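Local coordinates for protein glucose-resistance amylase regulator (Weissella paramesenteroides ATCC 33313, PDB 4RK6) that probably binds DNA control regions as a LacI-family transcription regulator and holds glucose in its sugar-binding domain, at residues H54-Q57 against V58-L62; P78-M81 against I82-L86; A197-V200 against G201-L204; N206-D210 against H211-V215. All coordinates share one frame; numbering follows the deposited sequence.

Contact 1: residues H54-Q57 against V58-L62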
loop_
_atom_site.group_PDB
_atom_site.type_symbol
_atom_site.label_atom_id
_atom_site.label_comp_id
_atom_site.label_asym_id
_atom_site.label_seq_id
_atom_site.Cartn_x
_atom_site.Cartn_y
_atom_site.Cartn_z
ATOM N N HIS A 54 12.891 -6.361 -20.403
ATOM C CA HIS A 54 13.061 -5.486 -19.243
ATOM C C HIS A 54 13.646 -6.291 -18.091
ATOM O O HIS A 54 14.466 -5.786 -17.329
ATOM C CB HIS A 54 11.732 -4.881 -18.815
ATOM C CG HIS A 54 11.091 -4.029 -19.867
ATOM N ND1 HIS A 54 9.729 -3.818 -19.929
ATOM C CD2 HIS A 54 11.625 -3.353 -20.913
ATOM C CE1 HIS A 54 9.452 -3.041 -20.963
ATOM N NE2 HIS A 54 10.585 -2.747 -21.577
ATOM N N GLN A 55 13.222 -7.549 -17.978
ATOM C CA GLN A 55 13.747 -8.446 -16.953
ATOM C C GLN A 55 15.256 -8.589 -17.075
ATOM O O GLN A 55 15.982 -8.559 -16.070
ATOM C CB GLN A 55 13.047 -9.804 -17.021
ATOM C CG GLN A 55 11.577 -9.760 -16.626
ATOM C CD GLN A 55 10.876 -11.092 -16.819
ATOM O OE1 GLN A 55 11.418 -11.999 -17.461
ATOM N NE2 GLN A 55 9.662 -11.218 -16.275
ATOM N N TYR A 56 15.757 -8.709 -18.299
ATOM C CA TYR A 56 17.187 -8.855 -18.492
ATOM C C TYR A 56 17.959 -7.595 -18.062
ATOM O O TYR A 56 19.042 -7.704 -17.516
ATOM C CB TYR A 56 17.547 -9.276 -19.928
ATOM C CG TYR A 56 19.015 -9.625 -20.044
ATOM C CD1 TYR A 56 19.511 -10.815 -19.516
ATOM C CD2 TYR A 56 19.919 -8.744 -20.638
ATOM C CE1 TYR A 56 20.858 -11.130 -19.594
ATOM C CE2 TYR A 56 21.267 -9.052 -20.721
ATOM C CZ TYR A 56 21.732 -10.243 -20.197
ATOM O OH TYR A 56 23.069 -10.551 -20.279
ATOM N N GLN A 57 17.385 -6.414 -18.298
ATOM C CA GLN A 57 17.993 -5.147 -17.843
ATOM C C GLN A 57 18.097 -5.099 -16.322
ATOM O O GLN A 57 19.137 -4.714 -15.784
ATOM C CB GLN A 57 17.206 -3.920 -18.350
ATOM C CG GLN A 57 17.124 -3.782 -19.867
ATOM C CD GLN A 57 18.484 -3.839 -20.546
ATOM O OE1 GLN A 57 19.413 -3.134 -20.154
ATOM N NE2 GLN A 57 18.607 -4.682 -21.569
ATOM N N VAL A 58 17.024 -5.499 -15.641
ATOM C CA VAL A 58 17.016 -5.620 -14.182
ATOM C C VAL A 58 18.143 -6.528 -13.715
ATOM O O VAL A 58 18.845 -6.216 -12.759
ATOM C CB VAL A 58 15.671 -6.179 -13.661
ATOM C CG1 VAL A 58 15.757 -6.563 -12.183
ATOM C CG2 VAL A 58 14.559 -5.172 -13.874
ATOM N N PHE A 59 18.313 -7.660 -14.386
ATOM C CA PHE A 59 19.386 -8.561 -14.043
ATOM C C PHE A 59 20.748 -7.886 -14.218
ATOM O O PHE A 59 21.616 -8.001 -13.355
ATOM C CB PHE A 59 19.325 -9.852 -14.877
ATOM C CG PHE A 59 20.607 -10.599 -14.883
ATOM C CD1 PHE A 59 20.973 -11.366 -13.792
ATOM C CD2 PHE A 59 21.469 -10.540 -15.974
ATOM C CE1 PHE A 59 22.177 -12.041 -13.780
ATOM C CE2 PHE A 59 22.678 -11.212 -15.962
ATOM C CZ PHE A 59 23.033 -11.969 -14.863
ATOM N N GLN A 60 20.950 -7.186 -15.329
ATOM C CA GLN A 60 22.212 -6.458 -15.530
ATOM C C GLN A 60 22.498 -5.440 -14.402
ATOM O O GLN A 60 23.653 -5.260 -14.026
ATOM C CB GLN A 60 22.236 -5.788 -16.897
ATOM C CG GLN A 60 22.400 -6.791 -18.027
ATOM C CD GLN A 60 22.333 -6.151 -19.405
ATOM O OE1 GLN A 60 23.203 -6.372 -20.247
ATOM N NE2 GLN A 60 21.294 -5.358 -19.643
ATOM N N THR A 61 21.438 -4.815 -13.878
ATOM C CA THR A 61 21.495 -3.874 -12.739
ATOM C C THR A 61 21.887 -4.589 -11.432
ATOM O O THR A 61 22.605 -4.047 -10.600
ATOM C CB THR A 61 20.120 -3.180 -12.555
ATOM O OG1 THR A 61 19.866 -2.327 -13.677
ATOM C CG2 THR A 61 20.050 -2.356 -11.268
ATOM N N LEU A 62 21.421 -5.817 -11.265
ATOM C CA LEU A 62 21.794 -6.622 -10.093
ATOM C C LEU A 62 23.266 -7.035 -10.064
ATOM O O LEU A 62 23.936 -6.749 -9.073
ATOM C CB LEU A 62 20.837 -7.806 -9.917
ATOM C CG LEU A 62 19.402 -7.371 -9.555
ATOM C CD1 LEU A 62 18.369 -8.484 -9.743
ATOM C CD2 LEU A 62 19.302 -6.811 -8.148
#
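Tyr56 and Phe59 both swing CG opposite their own backbone nitrogens (chi1 -171° and 162°), which brings the two rings together one turn apart on helix 52-64. Tyr56 CE1 meets Phe59 CD2 at 3.7 Å. The ring planes are oblique, neither stacked nor edge-to-face. Gln60 comes to the same tyrosine with an extended chain. Its OE1 lies 3.3 Å from Tyr56 CE2, and its amide plane is turned 43° from the Tyr56 ring. Gln57 runs alongside Gln60, but its chain bends at chi2. Gln57 OE1 is 3.0 Å from Gln60 NE2, yet the angle is too poor for a hydrogen bond. Main-chain bonds close the turn, among them Gln60 N to Tyr56 O at 2.9 Å. Helix 52-64 packs on its own sheet and on helix 79-87: Val58 lies on strand 42-48, and Phe59 on Lys84 and Leu85. Gln57, Val58 and Thr61 also pack on Glu42 of the second subunit. The chemistry is divided by face. Phe59 and Val58 give the helix its buried apolar side, and the glutamine amides lie alongside each other on a more exposed one. Gln57 O takes two donors, Thr61 N at 3.0 Å and, weakly, Thr61 OG1, which adds a side-chain grip to the main-chain bond.

Contact 2: residues P78-M81 against I82-L86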
loop_
_atom_site.group_PDB
_atom_site.type_symbol
_atom_site.label_atom_id
_atom_site.label_comp_id
_atom_site.label_asym_id
_atom_site.label_seq_id
_atom_site.Cartn_x
_atom_site.Cartn_y
_atom_site.Cartn_z
ATOM N N PRO A 78 11.812 -15.678 -14.057
ATOM C CA PRO A 78 12.287 -16.648 -15.047
ATOM C C PRO A 78 13.451 -17.495 -14.533
ATOM O O PRO A 78 14.333 -16.999 -13.830
ATOM C CB PRO A 78 12.745 -15.771 -16.210
ATOM C CG PRO A 78 13.018 -14.443 -15.602
ATOM C CD PRO A 78 11.963 -14.302 -14.553
ATOM N N SER A 79 13.459 -18.774 -14.898
ATOM C CA SER A 79 14.535 -19.669 -14.480
ATOM C C SER A 79 15.919 -19.170 -14.842
ATOM O O SER A 79 16.861 -19.370 -14.072
ATOM C CB SER A 79 14.303 -21.070 -15.064
ATOM O OG SER A 79 13.060 -21.580 -14.597
ATOM N N TRP A 80 16.063 -18.539 -16.015
ATOM C CA TRP A 80 17.359 -18.063 -16.464
ATOM C C TRP A 80 17.941 -17.000 -15.518
ATOM O O TRP A 80 19.146 -16.907 -15.406
ATOM C CB TRP A 80 17.346 -17.547 -17.930
ATOM C CG TRP A 80 16.389 -16.407 -18.220
ATOM C CD1 TRP A 80 15.180 -16.493 -18.851
ATOM C CD2 TRP A 80 16.583 -15.018 -17.905
ATOM N NE1 TRP A 80 14.598 -15.247 -18.938
ATOM C CE2 TRP A 80 15.436 -14.324 -18.365
ATOM C CE3 TRP A 80 17.611 -14.295 -17.285
ATOM C CZ2 TRP A 80 15.287 -12.938 -18.215
ATOM C CZ3 TRP A 80 17.461 -12.915 -17.127
ATOM C CH2 TRP A 80 16.299 -12.257 -17.584
HETATM N N MSE A 81 17.092 -16.215 -14.862
HETATM C CA MSE A 81 17.569 -15.183 -13.918
HETATM C C MSE A 81 18.143 -15.830 -12.679
HETATM O O MSE A 81 19.192 -15.437 -12.214
HETATM C CB MSE A 81 16.448 -14.190 -13.502
HETATM C CG MSE A 81 17.022 -13.011 -12.709
HETATM SE SE MSE A 81 15.498 -11.853 -12.219
HETATM C CE MSE A 81 15.131 -11.288 -14.056
ATOM N N ILE A 82 17.446 -16.836 -12.158
ATOM C CA ILE A 82 17.905 -17.573 -10.983
ATOM C C ILE A 82 19.224 -18.244 -11.333
ATOM O O ILE A 82 20.225 -18.060 -10.640
ATOM C CB ILE A 82 16.868 -18.616 -10.519
ATOM C CG1 ILE A 82 15.609 -17.924 -9.993
ATOM C CG2 ILE A 82 17.462 -19.524 -9.440
ATOM C CD1 ILE A 82 14.406 -18.838 -9.882
ATOM N N ASP A 83 19.246 -18.989 -12.436
ATOM C CA ASP A 83 20.483 -19.614 -12.895
ATOM C C ASP A 83 21.630 -18.628 -13.116
ATOM O O ASP A 83 22.716 -18.857 -12.622
ATOM C CB ASP A 83 20.270 -20.440 -14.171
ATOM C CG ASP A 83 19.554 -21.751 -13.906
ATOM O OD1 ASP A 83 20.043 -22.542 -13.058
ATOM O OD2 ASP A 83 18.502 -21.993 -14.559
ATOM N N LYS A 84 21.400 -17.538 -13.850
ATOM C CA LYS A 84 22.481 -16.584 -14.107
ATOM C C LYS A 84 23.034 -15.973 -12.807
ATOM O O LYS A 84 24.249 -15.796 -12.660
ATOM C CB LYS A 84 22.036 -15.494 -15.096
ATOM C CG LYS A 84 22.019 -15.976 -16.553
ATOM C CD LYS A 84 21.629 -14.837 -17.489
ATOM C CE LYS A 84 22.187 -14.995 -18.895
ATOM N NZ LYS A 84 23.674 -15.017 -18.911
ATOM N N LEU A 85 22.167 -15.706 -11.850
ATOM C CA LEU A 85 22.634 -15.135 -10.572
ATOM C C LEU A 85 23.442 -16.153 -9.795
ATOM O O LEU A 85 24.555 -15.872 -9.362
ATOM C CB LEU A 85 21.466 -14.607 -9.728
ATOM C CG LEU A 85 20.772 -13.383 -10.326
ATOM C CD1 LEU A 85 19.423 -13.216 -9.672
ATOM C CD2 LEU A 85 21.604 -12.119 -10.169
ATOM N N LEU A 86 22.928 -17.374 -9.673
ATOM C CA LEU A 86 23.676 -18.415 -8.977
ATOM C C LEU A 86 25.035 -18.649 -9.624
ATOM O O LEU A 86 26.021 -18.877 -8.938
ATOM C CB LEU A 86 22.887 -19.718 -8.949
ATOM C CG LEU A 86 21.594 -19.775 -8.133
ATOM C CD1 LEU A 86 20.853 -21.072 -8.433
ATOM C CD2 LEU A 86 21.869 -19.672 -6.638
#
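Met81, a selenomethionine, and Leu85 lie side by side on helix 79-87, the helix of a beta-alpha-beta unit with strands 69-72 and 91-95. Met81 CG touches Leu85 CD1 at 3.9 Å. On another side of the helix, the chain of Lys84 crosses the indole of Trp80 obliquely, with Lys84 CD 4.1 Å from Trp80 CE3. The backbone sets this spacing. Asp83 N bonds to Ser79 O at 2.9 Å and is nearly straight, at 176°. Lys84 N bonds to Trp80 O at 2.8 Å. Pro78 takes the N-cap position, and its carbonyl accepts Met81 N. Trp80 has CG between its backbone N and carbonyl carbon (chi1 59°), which turns the indole back over the helix start. Farther out, Glu52 accepts a hydrogen bond from Trp80 NE1, and Gln102 NE2 bonds to Asp83 OD1. Leu85 packs on Val70, Met72 and Val92, so the apolar side of the helix is pressed against both strands of the unit. Over one face of the Trp80 indole, Pro78 CG sits 3.5 Å above the plane and Met81 CB 3.8 Å above it, both offset toward the ring rim.

Contact 3: residues A197-V200 against G201-L204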
loop_
_atom_site.group_PDB
_atom_site.type_symbol
_atom_site.label_atom_id
_atom_site.label_comp_id
_atom_site.label_asym_id
_atom_site.label_seq_id
_atom_site.Cartn_x
_atom_site.Cartn_y
_atom_site.Cartn_z
ATOM N N ALA A 197 -6.536 -12.831 -0.465
ATOM C CA ALA A 197 -5.834 -11.648 0.036
ATOM C C ALA A 197 -6.819 -10.747 0.723
ATOM O O ALA A 197 -8.028 -10.842 0.493
ATOM C CB ALA A 197 -5.125 -10.915 -1.083
ATOM N N ASP A 198 -6.328 -9.894 1.621
ATOM C CA ASP A 198 -7.221 -9.017 2.384
ATOM C C ASP A 198 -8.181 -8.168 1.512
ATOM O O ASP A 198 -9.367 -8.031 1.845
ATOM C CB ASP A 198 -6.432 -8.070 3.289
ATOM C CG ASP A 198 -5.522 -8.811 4.266
ATOM O OD1 ASP A 198 -5.854 -9.933 4.723
ATOM O OD2 ASP A 198 -4.468 -8.222 4.566
HETATM N N MSE A 199 -7.671 -7.619 0.410
HETATM C CA MSE A 199 -8.469 -6.725 -0.459
HETATM C C MSE A 199 -9.607 -7.502 -1.094
HETATM O O MSE A 199 -10.661 -6.950 -1.320
HETATM C CB MSE A 199 -7.601 -6.043 -1.521
HETATM C CG MSE A 199 -6.991 -4.773 -0.975
HETATM SE SE MSE A 199 -8.448 -3.463 -0.800
HETATM C CE MSE A 199 -7.161 -1.992 -0.572
ATOM N N VAL A 200 -9.416 -8.800 -1.344
ATOM C CA VAL A 200 -10.502 -9.628 -1.863
ATOM C C VAL A 200 -11.641 -9.617 -0.846
ATOM O O VAL A 200 -12.814 -9.478 -1.204
ATOM C CB VAL A 200 -10.036 -11.067 -2.155
ATOM C CG1 VAL A 200 -11.204 -11.953 -2.577
ATOM C CG2 VAL A 200 -8.927 -11.073 -3.188
ATOM N N GLY A 201 -11.302 -9.766 0.434
ATOM C CA GLY A 201 -12.277 -9.723 1.510
ATOM C C GLY A 201 -13.004 -8.386 1.591
ATOM O O GLY A 201 -14.210 -8.330 1.799
ATOM N N GLN A 202 -12.266 -7.300 1.393
ATOM C CA GLN A 202 -12.889 -5.988 1.378
ATOM C C GLN A 202 -13.902 -5.863 0.210
ATOM O O GLN A 202 -14.964 -5.226 0.343
ATOM C CB GLN A 202 -11.822 -4.917 1.311
ATOM C CG GLN A 202 -12.348 -3.510 1.274
ATOM C CD GLN A 202 -12.947 -3.087 2.592
ATOM O OE1 GLN A 202 -12.217 -2.682 3.516
ATOM N NE2 GLN A 202 -14.270 -3.170 2.699
ATOM N N GLY A 203 -13.543 -6.431 -0.925
ATOM C CA GLY A 203 -14.422 -6.429 -2.115
ATOM C C GLY A 203 -15.703 -7.167 -1.847
ATOM O O GLY A 203 -16.777 -6.712 -2.206
ATOM N N LEU A 204 -15.579 -8.318 -1.205
ATOM C CA LEU A 204 -16.737 -9.109 -0.813
ATOM C C LEU A 204 -17.655 -8.347 0.154
ATOM O O LEU A 204 -18.889 -8.333 -0.013
ATOM C CB LEU A 204 -16.271 -10.385 -0.132
ATOM C CG LEU A 204 -15.695 -11.453 -1.071
ATOM C CD1 LEU A 204 -14.903 -12.459 -0.258
ATOM C CD2 LEU A 204 -16.820 -12.148 -1.802
#
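From Ala197 to Gly201 the backbone passes from an extended N-cap residue (phi/psi -151°/157°) into the first turn of helix 198-210. This helix links strands 192-195 and 220-223 in a beta-alpha-beta unit. The first bond is weak, Gly201 N to Ala197 O at 3.4 Å. The turn then tightens: Gln202 N reaches Asp198 O, and Gly203 N reaches Met199 O, both at 3.0 Å. Side chains add little across the two segments. The selenium of Met199, a selenomethionine, lies 4.2 Å from Gln202 CB. Gln202 then bends at chi2 (71°), and its OE1 bonds to Gln229. Met199 and Gln202 also pack on Gln228 and Ile232 of the second subunit, respectively. The N-terminal end of the helix faces the sugar site. Ala197 lines the glucose pocket, its side chain about 4 Å from the bound sugar. Next to it, both oxygens of the buried Asp198 carboxylate are satisfied: OD1 by Thr223 OG1 and Gly226 N, OD2 by Leu227 N. This ties the helix start to the end of strand 220-223 and to the loop after it, which carries Asp225, another pocket residue. Val200 and Leu204 pack on strand 192-195, with Val200 CG1 a loose 4.4 Å from Leu204 CD1.

Contact 4: residues N206-D210 against H211-V215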
loop_
_atom_site.group_PDB
_atom_site.type_symbol
_atom_site.label_atom_id
_atom_site.label_comp_id
_atom_site.label_asym_id
_atom_site.label_seq_id
_atom_site.Cartn_x
_atom_site.Cartn_y
_atom_site.Cartn_z
ATOM N N ASN A 206 -17.995 -5.114 0.508
ATOM C CA ASN A 206 -18.665 -4.025 -0.187
ATOM C C ASN A 206 -19.731 -4.519 -1.152
ATOM O O ASN A 206 -20.762 -3.864 -1.283
ATOM C CB ASN A 206 -17.661 -3.096 -0.886
ATOM C CG ASN A 206 -17.003 -2.145 0.086
ATOM O OD1 ASN A 206 -17.342 -2.128 1.260
ATOM N ND2 ASN A 206 -16.080 -1.346 -0.389
ATOM N N ALA A 207 -19.484 -5.639 -1.833
ATOM C CA ALA A 207 -20.480 -6.155 -2.776
ATOM C C ALA A 207 -21.729 -6.518 -1.998
ATOM O O ALA A 207 -22.854 -6.212 -2.421
ATOM C CB ALA A 207 -19.951 -7.355 -3.541
HETATM N N MSE A 208 -21.545 -7.144 -0.836
HETATM C CA MSE A 208 -22.718 -7.522 -0.024
HETATM C C MSE A 208 -23.458 -6.287 0.427
HETATM O O MSE A 208 -24.705 -6.202 0.261
HETATM C CB MSE A 208 -22.363 -8.401 1.183
HETATM C CG MSE A 208 -21.650 -9.717 0.847
HETATM SE SE MSE A 208 -22.565 -10.858 -0.505
HETATM C CE MSE A 208 -23.952 -11.439 0.744
ATOM N N SER A 209 -22.729 -5.323 0.998
ATOM C CA SER A 209 -23.346 -4.078 1.526
ATOM C C SER A 209 -24.082 -3.290 0.457
ATOM O O SER A 209 -25.143 -2.730 0.727
ATOM C CB SER A 209 -22.298 -3.142 2.154
ATOM O OG SER A 209 -21.682 -3.751 3.256
ATOM N N ASP A 210 -23.505 -3.247 -0.739
ATOM C CA ASP A 210 -24.073 -2.474 -1.858
ATOM C C ASP A 210 -25.345 -3.112 -2.425
ATOM O O ASP A 210 -26.068 -2.466 -3.193
ATOM C CB ASP A 210 -23.058 -2.349 -2.995
ATOM C CG ASP A 210 -21.894 -1.399 -2.681
ATOM O OD1 ASP A 210 -21.929 -0.651 -1.676
ATOM O OD2 ASP A 210 -20.974 -1.352 -3.522
ATOM N N HIS A 211 -25.595 -4.371 -2.073
ATOM C CA HIS A 211 -26.768 -5.115 -2.569
ATOM C C HIS A 211 -27.685 -5.567 -1.454
ATOM O O HIS A 211 -28.304 -6.644 -1.538
ATOM C CB HIS A 211 -26.311 -6.278 -3.437
ATOM C CG HIS A 211 -25.578 -5.834 -4.661
ATOM N ND1 HIS A 211 -24.230 -5.547 -4.660
ATOM C CD2 HIS A 211 -26.009 -5.595 -5.920
ATOM C CE1 HIS A 211 -23.865 -5.138 -5.862
ATOM N NE2 HIS A 211 -24.927 -5.170 -6.649
ATOM N N GLY A 212 -27.767 -4.739 -0.418
ATOM C CA GLY A 212 -28.720 -4.917 0.676
ATOM C C GLY A 212 -28.473 -6.096 1.602
ATOM O O GLY A 212 -29.411 -6.604 2.225
ATOM N N LYS A 213 -27.219 -6.534 1.697
ATOM C CA LYS A 213 -26.860 -7.649 2.556
ATOM C C LYS A 213 -25.773 -7.204 3.510
ATOM O O LYS A 213 -25.277 -6.082 3.412
ATOM C CB LYS A 213 -26.440 -8.842 1.704
ATOM C CG LYS A 213 -27.600 -9.391 0.841
ATOM C CD LYS A 213 -27.347 -10.774 0.270
ATOM C CE LYS A 213 -28.578 -11.328 -0.457
ATOM N NZ LYS A 213 -29.681 -11.723 0.463
ATOM N N THR A 214 -25.439 -8.070 4.465
ATOM C CA THR A 214 -24.464 -7.741 5.477
ATOM C C THR A 214 -23.605 -8.948 5.793
ATOM O O THR A 214 -24.115 -10.055 5.898
ATOM C CB THR A 214 -25.176 -7.293 6.771
ATOM O OG1 THR A 214 -26.101 -6.240 6.453
ATOM C CG2 THR A 214 -24.175 -6.791 7.807
ATOM N N VAL A 215 -22.305 -8.706 5.936
ATOM C CA VAL A 215 -21.356 -9.707 6.441
ATOM C C VAL A 215 -21.304 -9.523 7.943
ATOM O O VAL A 215 -21.175 -8.377 8.390
ATOM C CB VAL A 215 -19.958 -9.430 5.836
ATOM C CG1 VAL A 215 -18.885 -10.293 6.478
ATOM C CG2 VAL A 215 -19.970 -9.636 4.329
HETATM O O HOH W 1 -21.177 -6.141 4.738
HETATM O O HOH W 2 -26.690 -3.547 3.024
HETATM O O HOH W 3 -24.223 -3.713 5.113
#
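Met208 O is gripped by two backbone donors, His211 N at 3.1 Å and Lys213 N at 2.9 Å. They reach it from opposite faces of the carbonyl plane. The bond from Lys213 closes a Schellman motif at the C-terminal end of helix 198-210. Its companion, Gly212 N to Ser209 O, is long and weak. Gly212 has a positive phi (69°), as is usual at this position of the motif, and turns the chain out of the helix. The carbonyl of Ala207 is used differently. His211 ND1 donates to Ala207 O at 2.7 Å, in the carbonyl plane on a lone pair, and the oxygen lies nearly in the imidazole plane. That bond fixes the rotation of the ring, so the side chain of His211 takes up a carbonyl at the end of the helix. The apolar part of the motif comes from Met208, a selenomethionine. Bends at chi2 and chi3 fold its chain so that CE lies 3.5 Å from Lys213 CD, a tight contact. Met208 CG also meets Val215 CG2 at 3.9 Å. Around the turn, Asp210 bonds to Tyr176 and forms a salt bridge with Arg234 of the second subunit, so the helix end is held at the dimer interface too. Three waters fill in between Ser209 and the outgoing chain. One bridges Ser209 OG, which also hydrogen-bonds to Ile205 O, and Val215 N. A second donates to both Ser209 O and Lys213 O, at 2.9 Å each. The third joins Ser209 OG to Lys213 O, which also receives a CA-H...O contact from Ser209 CA at 3.4 Å.

Overall arrangement
Contacts 1 and 2 lie on neighbouring helices that pack together: Gln55 meets Pro78 and Met81, and Tyr56 meets Trp80. Contacts 3 and 4 share helix 198-210 in the other lobe, their centres about 13 Å apart. Contact 3 is the most buried and lies at the glucose pocket. Contact 4 is at the far, partly solvated end of that helix, with its centre about 46 Å from that of contact 2. Contacts 1 and 2 are partly buried, mid-helix or near a helix start, and add rings and apolar chains to their main-chain bonds. Contact 3 is mostly backbone, whereas contact 4 adds waters and a side-chain bond. Contacts 1, 3 and 4 touch the second subunit; contact 2 does not.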